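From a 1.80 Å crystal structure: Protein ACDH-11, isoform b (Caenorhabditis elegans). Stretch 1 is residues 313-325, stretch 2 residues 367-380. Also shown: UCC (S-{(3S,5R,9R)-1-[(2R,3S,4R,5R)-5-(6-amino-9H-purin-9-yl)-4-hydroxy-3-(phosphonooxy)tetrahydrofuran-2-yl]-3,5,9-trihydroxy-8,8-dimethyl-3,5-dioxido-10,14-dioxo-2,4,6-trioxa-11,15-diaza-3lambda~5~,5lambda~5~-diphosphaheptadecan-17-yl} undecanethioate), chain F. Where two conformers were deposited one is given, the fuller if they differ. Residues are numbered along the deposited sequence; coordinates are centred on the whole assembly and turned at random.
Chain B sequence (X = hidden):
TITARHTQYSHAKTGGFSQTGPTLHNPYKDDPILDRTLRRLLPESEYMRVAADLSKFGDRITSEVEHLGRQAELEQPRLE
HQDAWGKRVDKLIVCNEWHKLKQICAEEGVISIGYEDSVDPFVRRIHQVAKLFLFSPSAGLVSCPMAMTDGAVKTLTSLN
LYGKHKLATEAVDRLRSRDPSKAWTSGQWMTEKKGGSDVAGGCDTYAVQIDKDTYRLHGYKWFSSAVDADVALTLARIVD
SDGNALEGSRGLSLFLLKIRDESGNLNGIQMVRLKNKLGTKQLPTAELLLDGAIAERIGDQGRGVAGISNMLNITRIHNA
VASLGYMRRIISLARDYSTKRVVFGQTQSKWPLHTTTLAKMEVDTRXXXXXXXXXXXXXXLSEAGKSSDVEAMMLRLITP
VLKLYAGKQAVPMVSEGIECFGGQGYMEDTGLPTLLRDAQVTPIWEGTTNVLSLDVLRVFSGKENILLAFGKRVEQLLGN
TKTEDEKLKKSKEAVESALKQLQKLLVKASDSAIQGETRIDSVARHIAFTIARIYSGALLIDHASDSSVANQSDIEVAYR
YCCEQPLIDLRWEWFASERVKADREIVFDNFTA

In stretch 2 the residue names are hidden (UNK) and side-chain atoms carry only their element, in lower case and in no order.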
# COMPACT_ATOMS: atom_id res chain seq x y z
N ASN B 313 -5.93 14.57 35.16
CA ASN B 313 -5.07 15.68 35.40
C ASN B 313 -3.63 15.50 35.00
O ASN B 313 -3.07 16.45 34.50
CB ASN B 313 -5.16 16.06 36.84
CG ASN B 313 -6.55 16.69 37.15
OD1 ASN B 313 -7.20 17.32 36.24
ND2 ASN B 313 -7.02 16.53 38.40
N ILE B 314 -3.02 14.30 35.23
CA ILE B 314 -1.62 14.09 34.83
C ILE B 314 -1.50 14.06 33.36
O ILE B 314 -0.54 14.63 32.84
CB ILE B 314 -1.02 12.76 35.44
CG1 ILE B 314 -0.79 12.92 36.92
CG2 ILE B 314 0.31 12.34 34.76
CD1 ILE B 314 0.34 13.86 37.30
N THR B 315 -2.47 13.43 32.66
CA THR B 315 -2.37 13.35 31.26
C THR B 315 -2.55 14.73 30.63
O THR B 315 -1.93 15.02 29.60
CB THR B 315 -3.36 12.34 30.56
OG1 THR B 315 -4.73 12.71 30.83
CG2 THR B 315 -3.11 10.87 30.98
N ARG B 316 -3.39 15.55 31.23
CA ARG B 316 -3.60 16.94 30.75
C ARG B 316 -2.30 17.78 30.86
O ARG B 316 -1.94 18.50 29.94
CB ARG B 316 -4.82 17.57 31.49
CG ARG B 316 -6.09 16.89 30.97
CD ARG B 316 -7.42 17.29 31.62
NE ARG B 316 -8.50 16.51 31.07
CZ ARG B 316 -9.70 16.46 31.60
NH1 ARG B 316 -9.93 17.06 32.72
NH2 ARG B 316 -10.67 15.77 31.08
N ILE B 317 -1.48 17.60 31.90
CA ILE B 317 -0.13 18.25 31.95
C ILE B 317 0.84 17.71 30.82
O ILE B 317 1.58 18.47 30.16
CB ILE B 317 0.51 18.05 33.31
CG1 ILE B 317 -0.34 18.79 34.39
CG2 ILE B 317 1.97 18.50 33.31
CD1 ILE B 317 0.28 18.82 35.74
N HIS B 318 0.89 16.40 30.67
CA HIS B 318 1.64 15.78 29.57
C HIS B 318 1.14 16.33 28.23
O HIS B 318 1.92 16.53 27.31
CB HIS B 318 1.46 14.27 29.56
CG HIS B 318 2.39 13.51 30.44
ND1 HIS B 318 2.29 13.46 31.82
CD2 HIS B 318 3.41 12.68 30.13
CE1 HIS B 318 3.21 12.66 32.31
NE2 HIS B 318 3.90 12.19 31.31
N ASN B 319 -0.16 16.51 28.09
CA ASN B 319 -0.69 17.00 26.81
C ASN B 319 -0.19 18.43 26.57
O ASN B 319 0.14 18.78 25.46
CB ASN B 319 -2.21 16.94 26.79
CG ASN B 319 -2.77 17.24 25.44
OD1 ASN B 319 -2.81 16.39 24.55
ND2 ASN B 319 -3.21 18.48 25.26
N ALA B 320 -0.11 19.24 27.61
CA ALA B 320 0.43 20.57 27.46
C ALA B 320 1.90 20.57 27.06
O ALA B 320 2.36 21.42 26.30
CB ALA B 320 0.21 21.38 28.74
N VAL B 321 2.64 19.64 27.66
CA VAL B 321 4.04 19.38 27.30
C VAL B 321 4.17 19.13 25.78
O VAL B 321 5.05 19.68 25.14
CB VAL B 321 4.63 18.21 28.06
CG1 VAL B 321 5.98 17.83 27.46
CG2 VAL B 321 4.81 18.52 29.52
N ALA B 322 3.26 18.33 25.24
CA ALA B 322 3.25 17.97 23.83
C ALA B 322 2.92 19.20 22.97
O ALA B 322 3.63 19.45 22.01
CB ALA B 322 2.23 16.91 23.58
N SER B 323 1.91 19.97 23.35
CA SER B 323 1.57 21.18 22.63
C SER B 323 2.79 22.10 22.54
O SER B 323 3.13 22.62 21.48
CB SER B 323 0.41 21.90 23.33
OG SER B 323 -0.79 21.19 23.22
N LEU B 324 3.43 22.32 23.66
CA LEU B 324 4.55 23.21 23.76
C LEU B 324 5.77 22.64 23.05
O LEU B 324 6.56 23.41 22.48
CB LEU B 324 4.86 23.53 25.23
CG LEU B 324 3.80 24.47 25.84
CD1 LEU B 324 3.82 24.45 27.33
CD2 LEU B 324 3.97 25.88 25.32
N GLY B 325 5.91 21.33 23.11
CA GLY B 325 6.96 20.64 22.37
C GLY B 325 6.90 20.88 20.84
O GLY B 325 7.93 21.23 20.21
N UNK B 367 5.41 32.34 27.34
CA UNK B 367 4.39 32.51 28.39
C UNK B 367 3.80 31.15 28.82
O UNK B 367 3.69 30.80 29.99
N UNK B 368 3.43 30.38 27.85
CA UNK B 368 2.87 29.05 28.14
C UNK B 368 3.90 28.05 28.74
O UNK B 368 3.59 27.20 29.51
c UNK B 368 2.20 28.48 26.92
o UNK B 368 1.12 29.28 26.65
N UNK B 369 5.11 28.20 28.33
CA UNK B 369 6.17 27.45 28.90
C UNK B 369 6.30 27.72 30.41
O UNK B 369 6.46 26.79 31.19
c UNK B 369 9.47 24.90 27.81
s UNK B 369 8.17 25.75 26.94
c UNK B 369 8.51 26.94 28.28
c UNK B 369 7.43 27.90 28.20
N UNK B 370 6.25 28.99 30.82
CA UNK B 370 6.40 29.33 32.26
C UNK B 370 5.18 28.81 32.99
O UNK B 370 5.29 28.40 34.11
c UNK B 370 7.99 31.31 31.95
c UNK B 370 8.26 32.64 32.57
c UNK B 370 9.13 30.34 32.28
c UNK B 370 6.63 30.81 32.42
N UNK B 371 4.00 28.84 32.36
CA UNK B 371 2.80 28.31 32.96
C UNK B 371 2.98 26.81 33.18
O UNK B 371 2.55 26.30 34.20
c UNK B 371 0.13 28.49 32.67
c UNK B 371 -0.13 29.51 33.74
c UNK B 371 -0.94 28.63 31.57
c UNK B 371 1.56 28.63 32.12
N UNK B 372 3.56 26.11 32.20
CA UNK B 372 3.82 24.69 32.31
C UNK B 372 4.69 24.36 33.49
O UNK B 372 4.43 23.39 34.23
c UNK B 372 5.07 22.76 31.14
c UNK B 372 3.97 21.73 31.35
c UNK B 372 5.87 22.46 29.86
c UNK B 372 4.52 24.19 31.07
N UNK B 373 5.77 25.13 33.67
CA UNK B 373 6.68 24.87 34.78
C UNK B 373 6.10 25.30 36.14
O UNK B 373 6.39 24.67 37.12
c UNK B 373 9.50 23.61 31.48
c UNK B 373 10.08 22.51 32.08
c UNK B 373 8.89 24.60 32.27
c UNK B 373 10.05 22.36 33.45
c UNK B 373 8.09 25.42 34.48
c UNK B 373 9.43 23.34 34.23
c UNK B 373 8.86 24.47 33.65
N UNK B 374 5.22 26.30 36.16
CA UNK B 374 4.45 26.62 37.37
C UNK B 374 3.52 25.44 37.72
O UNK B 374 3.39 25.06 38.86
o UNK B 374 2.40 29.22 40.38
c UNK B 374 3.18 28.80 39.49
o UNK B 374 4.42 28.82 39.60
c UNK B 374 3.61 27.88 37.15
c UNK B 374 2.58 28.18 38.26
N UNK B 375 2.90 24.81 36.71
CA UNK B 375 2.12 23.56 36.98
C UNK B 375 3.01 22.39 37.55
O UNK B 375 2.61 21.72 38.47
c UNK B 375 1.36 23.15 35.73
N UNK B 376 4.19 22.18 36.98
CA UNK B 376 5.14 21.16 37.43
C UNK B 376 5.58 21.43 38.86
O UNK B 376 5.62 20.51 39.67
c UNK B 376 6.37 21.16 36.53
N UNK B 377 5.92 22.68 39.14
CA UNK B 377 6.24 23.16 40.52
C UNK B 377 5.13 22.85 41.48
O UNK B 377 5.37 22.25 42.54
n UNK B 377 5.74 27.50 44.10
n UNK B 377 5.87 27.43 41.83
c UNK B 377 7.17 26.73 41.80
c UNK B 377 7.01 25.21 41.82
c UNK B 377 5.22 27.77 42.91
c UNK B 377 6.52 24.65 40.53
n UNK B 377 4.06 28.37 42.83
N UNK B 378 3.92 23.26 41.13
CA UNK B 378 2.73 23.08 42.00
C UNK B 378 2.38 21.59 42.18
O UNK B 378 1.93 21.19 43.26
c UNK B 378 1.49 23.79 41.43
c UNK B 378 1.46 25.86 42.84
c UNK B 378 0.49 25.89 40.52
c UNK B 378 1.58 25.33 41.45
N UNK B 379 2.66 20.78 41.16
CA UNK B 379 2.37 19.34 41.26
C UNK B 379 3.33 18.72 42.26
O UNK B 379 2.95 17.93 43.13
c UNK B 379 0.89 16.78 40.34
c UNK B 379 2.28 17.14 39.86
c UNK B 379 2.54 16.58 38.47
c UNK B 379 2.50 18.66 39.90
N UNK B 380 4.60 19.06 42.10
CA UNK B 380 5.62 18.57 43.01
C UNK B 380 5.37 18.94 44.46
O UNK B 380 5.45 18.06 45.37
OA1 UCC F . -8.38 11.12 25.33
CA1 UCC F . -7.86 10.16 26.03
CA2 UCC F . -6.50 9.48 25.85
CA3 UCC F . -5.45 10.13 25.01
CA4 UCC F . -4.03 10.00 25.66
CA5 UCC F . -3.55 11.39 26.12
CA6 UCC F . -2.12 11.61 25.79
CA7 UCC F . -1.64 12.98 26.24
CA8 UCC F . -0.20 12.78 25.95
CA9 UCC F . 0.55 13.78 25.25
C10 UCC F . 1.02 13.36 23.93
C11 UCC F . 0.30 14.34 23.02
S UCC F . -8.60 9.38 27.31
CP1 UCC F . -10.28 10.09 27.54
CP2 UCC F . -10.31 11.55 27.89
NP1 UCC F . -11.65 11.99 28.35
CP3 UCC F . -11.72 13.17 28.96
OP1 UCC F . -10.79 13.97 29.06
CP4 UCC F . -13.04 13.51 29.63
CP5 UCC F . -13.51 14.89 29.15
NP2 UCC F . -14.66 15.17 30.00
CP6 UCC F . -14.59 15.67 31.23
OP2 UCC F . -13.55 16.06 31.74
CP8 UCC F . -15.93 15.84 31.92
OP3 UCC F . -15.97 17.16 32.55
CPB UCC F . -16.22 14.92 33.08
CP7 UCC F . -15.11 14.65 34.11
CP9 UCC F . -16.01 13.51 32.38
CPA UCC F . -17.72 14.69 33.36
O7 UCC F . -17.87 13.75 34.45
P2 UCC F . -19.25 13.71 35.30
O21 UCC F . -19.19 12.60 36.33
O22 UCC F . -20.39 13.88 34.28
O6 UCC F . -19.16 15.17 36.01
P1 UCC F . -19.06 15.51 37.56
O11 UCC F . -20.26 15.01 38.36
O12 UCC F . -18.76 16.98 37.55
O5' UCC F . -17.69 14.65 37.97
C5' UCC F . -17.76 13.60 38.95
C4' UCC F . -16.72 13.79 40.07
C3' UCC F . -16.94 15.10 40.82
O3' UCC F . -16.50 14.85 42.13
P3 UCC F . -17.48 14.87 43.37
O33 UCC F . -16.58 14.43 44.49
O32 UCC F . -18.47 13.77 43.09
O31 UCC F . -18.02 16.33 43.39
C2' UCC F . -16.01 16.12 40.17
O2' UCC F . -15.48 17.11 41.05
O4' UCC F . -15.40 13.87 39.50
C1' UCC F . -14.87 15.16 39.80
N9 UCC F . -13.98 15.61 38.72
C4 UCC F . -12.73 16.00 38.96
N3 UCC F . -11.92 16.05 40.04
C8 UCC F . -14.30 15.76 37.41
N7 UCC F . -13.22 16.22 36.76
C5 UCC F . -12.21 16.38 37.64
C6 UCC F . -10.78 16.79 37.59
N6 UCC F . -10.24 17.15 36.40
N1 UCC F . -10.09 16.85 38.78
C2 UCC F . -10.66 16.49 39.95

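Position 367 has no side-chain atoms beyond CA and touches nothing on stretch 1; it is Gly-367. At 368 one carbon is followed by one oxygen. The CB lies 3.5 Å from Leu-324 CD2, and the backbone O is 3.5 Å from Leu-324 CD1. This is Ser-368, whose hydroxyl is hydrogen-bonded elsewhere in the structure.

Position 369 carries an unbranched chain of two carbons, a sulfur and a terminal carbon, with the sulfur 4.3 Å from Leu-324 CB. The thioether identifies Met-369. Positions 370 and 371 each hold four carbons forked at the second, and neither reaches stretch 1; they are Leu-370, whose CA-to-CB bond points away, and Leu-371, whose bond points sideways.

The same forked four-carbon pattern recurs at 372, but here the CA-to-CB bond points toward stretch 1. One terminal carbon lies 3.8 Å from Val-321 CG2, the other 3.8 Å from Leu-324 CD1. This is Leu-372, and its CD1 also sits 4.3 Å from Ile-317 CG2. Position 373 has one carbon leading to a six-carbon ring with no oxygen, and makes no contact across the pair: Phe-373.

At 374 three carbons end in two oxygens, a carboxylate out of reach of stretch 1, giving Glu-374. A single carbon at 375 lies 4.5 Å from Ile-317 CD1; this is Ala-375. Another single carbon, at 376, is directed sideways without close contact and belongs to Ala-376.

Position 377 has three carbons, a nitrogen, then a carbon bearing two more nitrogens. This guanidinium marks Arg-377, which forms a salt bridge one turn back within its own helix, NE to Glu-374 OE1 at 3.0 Å, reinforced by a hydrogen bond from NH2 to Glu-374 OE2 at 3.1 Å. Four carbons forked at the second, remote from stretch 1, make 378 Leu-378. The same fork is found at 379, where the CA-to-CB bond points toward stretch 1, one tip being 3.7 Å from Ile-314 CD1 and 4.2 Å from Ile-317 CD1: Leu-379. Position 380 lacks side-chain atoms and is Gly-380.

The two helices run nearly antiparallel, at 155°, so Leu-324 meets the start of stretch 2 and Ile-314 its end. No hydrogen bond crosses between them; apolar packing buries 423 Å². Ser-368, Leu-372, Ala-375 and Leu-379, spaced three or four residues apart, form one stripe facing Ile-317 and Leu-324. Meanwhile, Asn-313 and Arg-316 hydrogen-bond the acyl-CoA ligand, Arg-316 NH2 reaching UCC OP1 at 2.7 Å, so the first helix serves both the ligand and its helical neighbor.

Stretch 2 367-380: GSMLLLFEAARLLG
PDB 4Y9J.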